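Local coordinates for protein ectoine hydroxylase (Sphingopyxis alaskensis, PDB 4MHR) that catalyses the iron- and 2-oxoglutarate-dependent hydroxylation of L-ectoine to 5-hydroxyectoine, a compatible solute that protects cells against osmotic stress, at residues E178-P181 with H182-P185; L225-L228 with A229-G233; V270-A273 with V274-L278. All coordinates share one frame; numbering follows the deposited sequence.

The three contacts come in series along the chain, and none touches another. Contact 1 is a turn in the loop between strands 169-175 and 187-188. Contact 2 is the last part of helix 222-232 with Gly233 just after it. Contact 3 is the end of strand 264-273 and the turn after it. Between centres, contacts 1 and 2 lie about 22 Å apart; contact 3 is about 30 Å from contact 1, across the centre of the chain, and about 29 Å from contact 2. Strands 169-175 and 264-273 are neighbours in the large antiparallel sheet of the cupin fold. Contact 1 reaches the 2-oxoglutarate-binding lysine, contact 2 lies near the iron ligands, and contact 3 lies toward the ectoine side.

Contact 1 (E178-P181 with H182-P185)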
loop_
_atom_site.group_PDB
_atom_site.type_symbol
_atom_site.label_atom_id
_atom_site.label_comp_id
_atom_site.label_asym_id
_atom_site.label_seq_id
_atom_site.Cartn_x
_atom_site.Cartn_y
_atom_site.Cartn_z
ATOM N N GLU A 178 -9.353 -6.739 12.952
ATOM C CA GLU A 178 -9.982 -7.688 12.011
ATOM C C GLU A 178 -10.719 -6.980 10.889
ATOM O O GLU A 178 -11.519 -6.057 11.148
ATOM C CB GLU A 178 -11.014 -8.616 12.705
ATOM C CG GLU A 178 -12.009 -9.324 11.748
ATOM C CD GLU A 178 -11.711 -10.789 11.451
ATOM O OE1 GLU A 178 -11.179 -11.471 12.345
ATOM O OE2 GLU A 178 -12.017 -11.274 10.319
ATOM N N ASN A 179 -10.475 -7.461 9.669
ATOM C CA ASN A 179 -11.340 -7.155 8.528
ATOM C C ASN A 179 -12.292 -8.264 8.188
ATOM O O ASN A 179 -11.817 -9.405 7.957
ATOM C CB ASN A 179 -10.507 -6.795 7.301
ATOM C CG ASN A 179 -10.206 -5.297 7.273
ATOM O OD1 ASN A 179 -11.025 -4.482 7.704
ATOM N ND2 ASN A 179 -9.088 -4.943 6.788
ATOM N N THR A 180 -13.602 -7.911 8.158
ATOM C CA THR A 180 -14.667 -8.830 7.864
ATOM C C THR A 180 -15.254 -8.409 6.552
ATOM O O THR A 180 -14.845 -7.403 5.936
ATOM C CB THR A 180 -15.769 -8.867 8.932
ATOM O OG1 THR A 180 -16.695 -7.796 8.714
ATOM C CG2 THR A 180 -15.176 -8.758 10.340
ATOM N N PRO A 181 -16.223 -9.168 6.095
ATOM C CA PRO A 181 -16.821 -8.703 4.864
ATOM C C PRO A 181 -17.614 -7.361 5.071
ATOM O O PRO A 181 -17.879 -6.674 4.092
ATOM C CB PRO A 181 -17.697 -9.883 4.448
ATOM C CG PRO A 181 -17.108 -11.050 5.187
ATOM C CD PRO A 181 -16.696 -10.504 6.489
ATOM N N HIS A 182 -17.886 -6.973 6.321
ATOM C CA HIS A 182 -18.925 -5.947 6.603
ATOM C C HIS A 182 -18.421 -4.582 6.977
ATOM O O HIS A 182 -19.213 -3.606 6.902
ATOM C CB HIS A 182 -19.828 -6.382 7.708
ATOM C CG HIS A 182 -20.327 -7.781 7.545
ATOM N ND1 HIS A 182 -21.077 -8.168 6.464
ATOM C CD2 HIS A 182 -20.130 -8.884 8.292
ATOM C CE1 HIS A 182 -21.310 -9.463 6.549
ATOM N NE2 HIS A 182 -20.780 -9.909 7.669
ATOM N N ASN A 183 -17.152 -4.490 7.398
ATOM C CA ASN A 183 -16.645 -3.211 7.909
ATOM C C ASN A 183 -15.836 -2.400 6.885
ATOM O O ASN A 183 -14.911 -1.720 7.225
ATOM C CB ASN A 183 -15.930 -3.349 9.263
ATOM C CG ASN A 183 -14.615 -4.136 9.203
ATOM O OD1 ASN A 183 -14.410 -4.973 8.352
ATOM N ND2 ASN A 183 -13.778 -3.907 10.172
ATOM N N GLY A 184 -16.184 -2.528 5.622
ATOM C CA GLY A 184 -15.464 -1.827 4.552
ATOM C C GLY A 184 -14.003 -2.262 4.385
ATOM O O GLY A 184 -13.144 -1.460 4.414
ATOM N N PRO A 185 -13.743 -3.554 4.168
ATOM C CA PRO A 185 -12.360 -3.998 3.847
ATOM C C PRO A 185 -11.886 -3.449 2.494
ATOM O O PRO A 185 -12.683 -3.041 1.644
ATOM C CB PRO A 185 -12.512 -5.515 3.740
ATOM C CG PRO A 185 -13.925 -5.709 3.203
ATOM C CD PRO A 185 -14.746 -4.600 3.882
HETATM O O HOH W 1 -18.210 -4.263 3.669
HETATM O O HOH W 2 -21.165 -6.856 3.840
#
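Thr180 holds OG1 between its backbone N and carbonyl carbon (chi1 83°), and Asn183 places CG in the same way (chi1 67°), which brings both polar ends back onto the backbone of the turn. Thr180 OG1 accepts a hydrogen bond from His182 N at 2.8 Å. The bond is nearly straight, 165° at the hydrogen. This is an ST turn closed by the threonine hydroxyl. The Asn183 amide grips the backbone before the turn with both its ends. Its OD1 takes the N-H of Thr180 at 3.1 Å, with the donor tilted from the carbonyl plane. Its ND2 gives a longer bond of 3.3 Å to Glu178 O, in the carbonyl plane of the acceptor. Two bonds to the backbone thus fix the rotation of this buried amide.

The turn belongs to the loop between strands 169-175 and 187-188 of the cupin fold. It borders the cosubstrate site: Gly184 O accepts a hydrogen bond from Lys141 NZ, and Lys141 binds 2-oxoglutarate. This bond may help to position the lysine.

The side chains of Asn179 and Asn183 cross at about a right angle. Their OD1 atoms are both acceptors and make no bond with each other; Arg264 NE donates to Asn179 OD1. The Pro185 ring packs on Thr180 O, with CG 3.3 Å from that oxygen. The ring of His182 has Pro181 CB over one face, 4.3 Å from the ring centroid, in a CH-pi contact. Two waters bind Pro181 O, one of them weakly. The first also accepts a weak bond from Gly184 N. The weakly bound one lies 2.9 Å from His182 ND1.

Contact 2 (L225-L228 with A229-G233); sequences LAEL and AHRHG
Leu225 O, Ala226 O, Glu227 O and Leu228 O each accept a hydrogen bond from the backbone N four residues on, at Ala229, His230, Arg231 and His232, the regular pattern of an alpha-helix. One turn apart on its surface, Glu227 and Arg231 form a salt bridge, with OE2 of Glu227 2.8 Å from NH2 of Arg231. The bond meets the carboxylate on its anti side. The carboxylate and guanidinium planes stand 44° apart. A single oxygen and a single nitrogen make this link. Arg231 sends CG anti to its own N (chi1 -163°), then bends at chi3, which turns NH2 to OE2 of Glu227. Glu227 O lies over one face of the guanidinium.

This is an i to i+4 pair at the C-terminal end of helix 222-232. Gly233 ends the helix with positive phi, its N bonded to Ala229 O at 2.7 Å. With an alanine here in place of the glutamate, the Arg231 guanidinium would probably lose its charged mate and be free to turn.

Leu228 and His232 make the neighbouring i to i+4 pair. Leu228 CD2 is 4.1 Å from His232 CD2. Arg231 CG lies over the centre of the His232 ring, 4.0 Å above its plane. Leu225, on the buried side, packs on Tyr150 and Trp151 of strand 149-152, which ends in the iron ligand His152.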
loop_
_atom_site.group_PDB
_atom_site.type_symbol
_atom_site.label_atom_id
_atom_site.label_comp_id
_atom_site.label_asym_id
_atom_site.label_seq_id
_atom_site.Cartn_x
_atom_site.Cartn_y
_atom_site.Cartn_z
ATOM N N LEU A 225 -13.696 1.951 -15.107
ATOM C CA LEU A 225 -13.875 1.109 -13.903
ATOM C C LEU A 225 -14.916 0.001 -14.102
ATOM O O LEU A 225 -14.630 -1.142 -13.749
ATOM C CB LEU A 225 -14.196 1.927 -12.680
ATOM C CG LEU A 225 -13.130 2.891 -12.188
ATOM C CD1 LEU A 225 -13.798 3.894 -11.267
ATOM C CD2 LEU A 225 -11.967 2.187 -11.455
ATOM N N ALA A 226 -16.068 0.309 -14.747
ATOM C CA ALA A 226 -17.049 -0.715 -15.068
ATOM C C ALA A 226 -16.464 -1.736 -15.985
ATOM O O ALA A 226 -16.696 -2.903 -15.812
ATOM C CB ALA A 226 -18.387 -0.130 -15.671
ATOM N N GLU A 227 -15.674 -1.311 -16.969
ATOM C CA GLU A 227 -15.062 -2.272 -17.857
ATOM C C GLU A 227 -14.044 -3.184 -17.108
ATOM O O GLU A 227 -14.056 -4.384 -17.285
ATOM C CB GLU A 227 -14.423 -1.527 -19.032
ATOM C CG GLU A 227 -13.705 -2.419 -20.036
ATOM C CD GLU A 227 -14.582 -3.514 -20.645
ATOM O OE1 GLU A 227 -15.786 -3.267 -20.906
ATOM O OE2 GLU A 227 -14.048 -4.634 -20.880
ATOM N N LEU A 228 -13.162 -2.610 -16.294
ATOM C CA LEU A 228 -12.239 -3.448 -15.481
ATOM C C LEU A 228 -12.966 -4.456 -14.578
ATOM O O LEU A 228 -12.655 -5.635 -14.551
ATOM C CB LEU A 228 -11.318 -2.529 -14.657
ATOM C CG LEU A 228 -10.291 -1.816 -15.538
ATOM C CD1 LEU A 228 -9.594 -0.806 -14.692
ATOM C CD2 LEU A 228 -9.261 -2.802 -16.073
ATOM N N ALA A 229 -13.960 -3.978 -13.861
ATOM C CA ALA A 229 -14.692 -4.810 -12.934
ATOM C C ALA A 229 -15.490 -5.931 -13.599
ATOM O O ALA A 229 -15.606 -7.032 -13.038
ATOM C CB ALA A 229 -15.572 -3.940 -12.066
ATOM N N HIS A 230 -16.067 -5.670 -14.753
ATOM C CA HIS A 230 -16.795 -6.728 -15.539
ATOM C C HIS A 230 -15.806 -7.754 -16.044
ATOM O O HIS A 230 -16.045 -8.945 -16.004
ATOM C CB HIS A 230 -17.578 -6.097 -16.738
ATOM C CG HIS A 230 -17.986 -7.077 -17.821
ATOM N ND1 HIS A 230 -19.127 -7.856 -17.742
ATOM C CD2 HIS A 230 -17.420 -7.367 -19.026
ATOM C CE1 HIS A 230 -19.236 -8.592 -18.839
ATOM N NE2 HIS A 230 -18.211 -8.316 -19.630
ATOM N N ARG A 231 -14.685 -7.299 -16.550
ATOM C CA ARG A 231 -13.679 -8.248 -16.982
ATOM C C ARG A 231 -13.068 -9.048 -15.831
ATOM O O ARG A 231 -12.850 -10.253 -15.977
ATOM C CB ARG A 231 -12.565 -7.484 -17.674
ATOM C CG ARG A 231 -11.642 -8.304 -18.526
ATOM C CD ARG A 231 -10.573 -7.366 -19.105
ATOM N NE ARG A 231 -11.170 -6.290 -19.908
ATOM C CZ ARG A 231 -10.581 -5.135 -20.223
ATOM N NH1 ARG A 231 -9.364 -4.833 -19.788
ATOM N NH2 ARG A 231 -11.237 -4.271 -20.978
ATOM N N HIS A 232 -12.747 -8.403 -14.703
ATOM C CA HIS A 232 -11.955 -9.113 -13.654
ATOM C C HIS A 232 -12.672 -9.448 -12.351
ATOM O O HIS A 232 -12.186 -10.244 -11.558
ATOM C CB HIS A 232 -10.765 -8.269 -13.298
ATOM C CG HIS A 232 -9.877 -7.970 -14.453
ATOM N ND1 HIS A 232 -9.150 -8.945 -15.079
ATOM C CD2 HIS A 232 -9.575 -6.805 -15.073
ATOM C CE1 HIS A 232 -8.431 -8.392 -16.043
ATOM N NE2 HIS A 232 -8.670 -7.096 -16.054
ATOM N N GLY A 233 -13.837 -8.857 -12.124
ATOM C CA GLY A 233 -14.519 -9.063 -10.877
ATOM C C GLY A 233 -13.885 -8.188 -9.778
ATOM O O GLY A 233 -12.935 -7.387 -9.992
#

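Contact 3 (V270-A273 with V274-L278); sequences VYNA and VSNRL
Asn272 and Asn276 meet with their side chains at about a right angle and their amide planes 73° apart. The crossing lets the amide of Asn272 use both ends on one residue. Its OD1 accepts a hydrogen bond from Asn276 ND2 at 2.8 Å, in the carbonyl plane and on a lone pair. Its ND2 gives a bond of 2.9 Å to the backbone O of Asn276. That donor stands well above the carbonyl plane, so no lone pair is used. Both asparagines extend CG away from their own N (chi1 -167° in each), which carries Asn272 across to the turn and Asn276 back toward the strand.

Asn276 N closes the turn on Ala273 O at 2.9 Å. Residues 273 to 276 thus form a type I beta turn that follows directly on strand 264-273 of the large antiparallel sheet. Ala273 CB lies 4.0 Å from Ser275 OG, which is hydrogen-bonded to Asp129 OD2.

Each asparagine has a further mate outside the turn. Asn272 ND2 also bonds to Tyr132 OH, on the neighbouring strand 131-141, and Asn276 ND2 also bonds to Arg166 O. Beyond the turn, Leu278 CD1 comes within 4.4 Å of Asn272 ND2. The Leu278 side chain is about 6 Å from that of Trp158, which is important for ectoine stabilization.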
loop_
_atom_site.group_PDB
_atom_site.type_symbol
_atom_site.label_atom_id
_atom_site.label_comp_id
_atom_site.label_asym_id
_atom_site.label_seq_id
_atom_site.Cartn_x
_atom_site.Cartn_y
_atom_site.Cartn_z
ATOM N N VAL A 270 4.852 1.193 2.063
ATOM C CA VAL A 270 5.158 1.180 0.662
ATOM C C VAL A 270 6.649 0.975 0.449
ATOM O O VAL A 270 7.479 1.827 0.811
ATOM C CB VAL A 270 4.685 2.461 -0.054
ATOM C CG1 VAL A 270 4.969 2.393 -1.555
ATOM C CG2 VAL A 270 3.192 2.713 0.203
ATOM N N TYR A 271 6.981 -0.135 -0.212
ATOM C CA TYR A 271 8.381 -0.482 -0.568
ATOM C C TYR A 271 8.597 -0.089 -2.008
ATOM O O TYR A 271 7.790 -0.414 -2.893
ATOM C CB TYR A 271 8.614 -1.984 -0.349
ATOM C CG TYR A 271 8.523 -2.475 1.050
ATOM C CD1 TYR A 271 9.673 -2.564 1.868
ATOM C CD2 TYR A 271 7.312 -2.838 1.611
ATOM C CE1 TYR A 271 9.587 -3.056 3.190
ATOM C CE2 TYR A 271 7.222 -3.293 2.943
ATOM C CZ TYR A 271 8.360 -3.352 3.729
ATOM O OH TYR A 271 8.276 -3.815 5.007
ATOM N N ASN A 272 9.653 0.646 -2.277
ATOM C CA ASN A 272 10.088 0.945 -3.636
ATOM C C ASN A 272 11.507 0.386 -3.912
ATOM O O ASN A 272 12.312 0.343 -3.031
ATOM C CB ASN A 272 10.041 2.445 -3.898
ATOM C CG ASN A 272 10.181 2.789 -5.407
ATOM O OD1 ASN A 272 9.812 2.016 -6.307
ATOM N ND2 ASN A 272 10.665 3.997 -5.684
ATOM N N ALA A 273 11.796 -0.028 -5.141
ATOM C CA ALA A 273 13.142 -0.452 -5.484
ATOM C C ALA A 273 14.049 0.797 -5.426
ATOM O O ALA A 273 13.661 1.904 -5.897
ATOM C CB ALA A 273 13.175 -1.071 -6.905
ATOM N N VAL A 274 15.232 0.641 -4.864
ATOM C CA VAL A 274 16.211 1.794 -4.854
ATOM C C VAL A 274 16.549 2.316 -6.255
ATOM O O VAL A 274 16.714 3.502 -6.402
ATOM C CB VAL A 274 17.499 1.497 -4.037
ATOM C CG1 VAL A 274 17.206 1.164 -2.585
ATOM C CG2 VAL A 274 18.267 0.328 -4.673
ATOM N N SER A 275 16.558 1.453 -7.278
ATOM C CA SER A 275 16.728 1.829 -8.681
ATOM C C SER A 275 15.498 2.548 -9.323
ATOM O O SER A 275 15.602 3.166 -10.358
ATOM C CB SER A 275 17.134 0.584 -9.538
ATOM O OG SER A 275 16.100 -0.380 -9.570
ATOM N N ASN A 276 14.346 2.531 -8.686
ATOM C CA ASN A 276 13.166 3.262 -9.191
ATOM C C ASN A 276 12.957 4.579 -8.447
ATOM O O ASN A 276 11.838 4.961 -8.139
ATOM C CB ASN A 276 11.965 2.350 -8.961
ATOM C CG ASN A 276 10.726 2.811 -9.693
ATOM O OD1 ASN A 276 10.790 3.332 -10.794
ATOM N ND2 ASN A 276 9.565 2.603 -9.073
ATOM N N ARG A 277 14.051 5.229 -8.050
ATOM C CA ARG A 277 13.987 6.383 -7.143
ATOM C C ARG A 277 13.319 7.545 -7.883
ATOM O O ARG A 277 13.330 7.621 -9.074
ATOM C CB ARG A 277 15.375 6.778 -6.598
ATOM C CG ARG A 277 16.112 7.766 -7.485
ATOM C CD ARG A 277 17.637 7.746 -7.328
ATOM N NE ARG A 277 18.195 9.101 -7.210
ATOM C CZ ARG A 277 18.065 10.077 -8.115
ATOM N NH1 ARG A 277 17.392 9.894 -9.252
ATOM N NH2 ARG A 277 18.607 11.263 -7.876
ATOM N N LEU A 278 12.719 8.449 -7.130
ATOM C CA LEU A 278 11.836 9.431 -7.698
ATOM C C LEU A 278 12.609 10.443 -8.590
ATOM O O LEU A 278 13.747 10.822 -8.295
ATOM C CB LEU A 278 11.153 10.137 -6.561
ATOM C CG LEU A 278 9.799 9.700 -6.050
ATOM C CD1 LEU A 278 9.468 8.234 -6.273
ATOM C CD2 LEU A 278 9.653 10.159 -4.612
#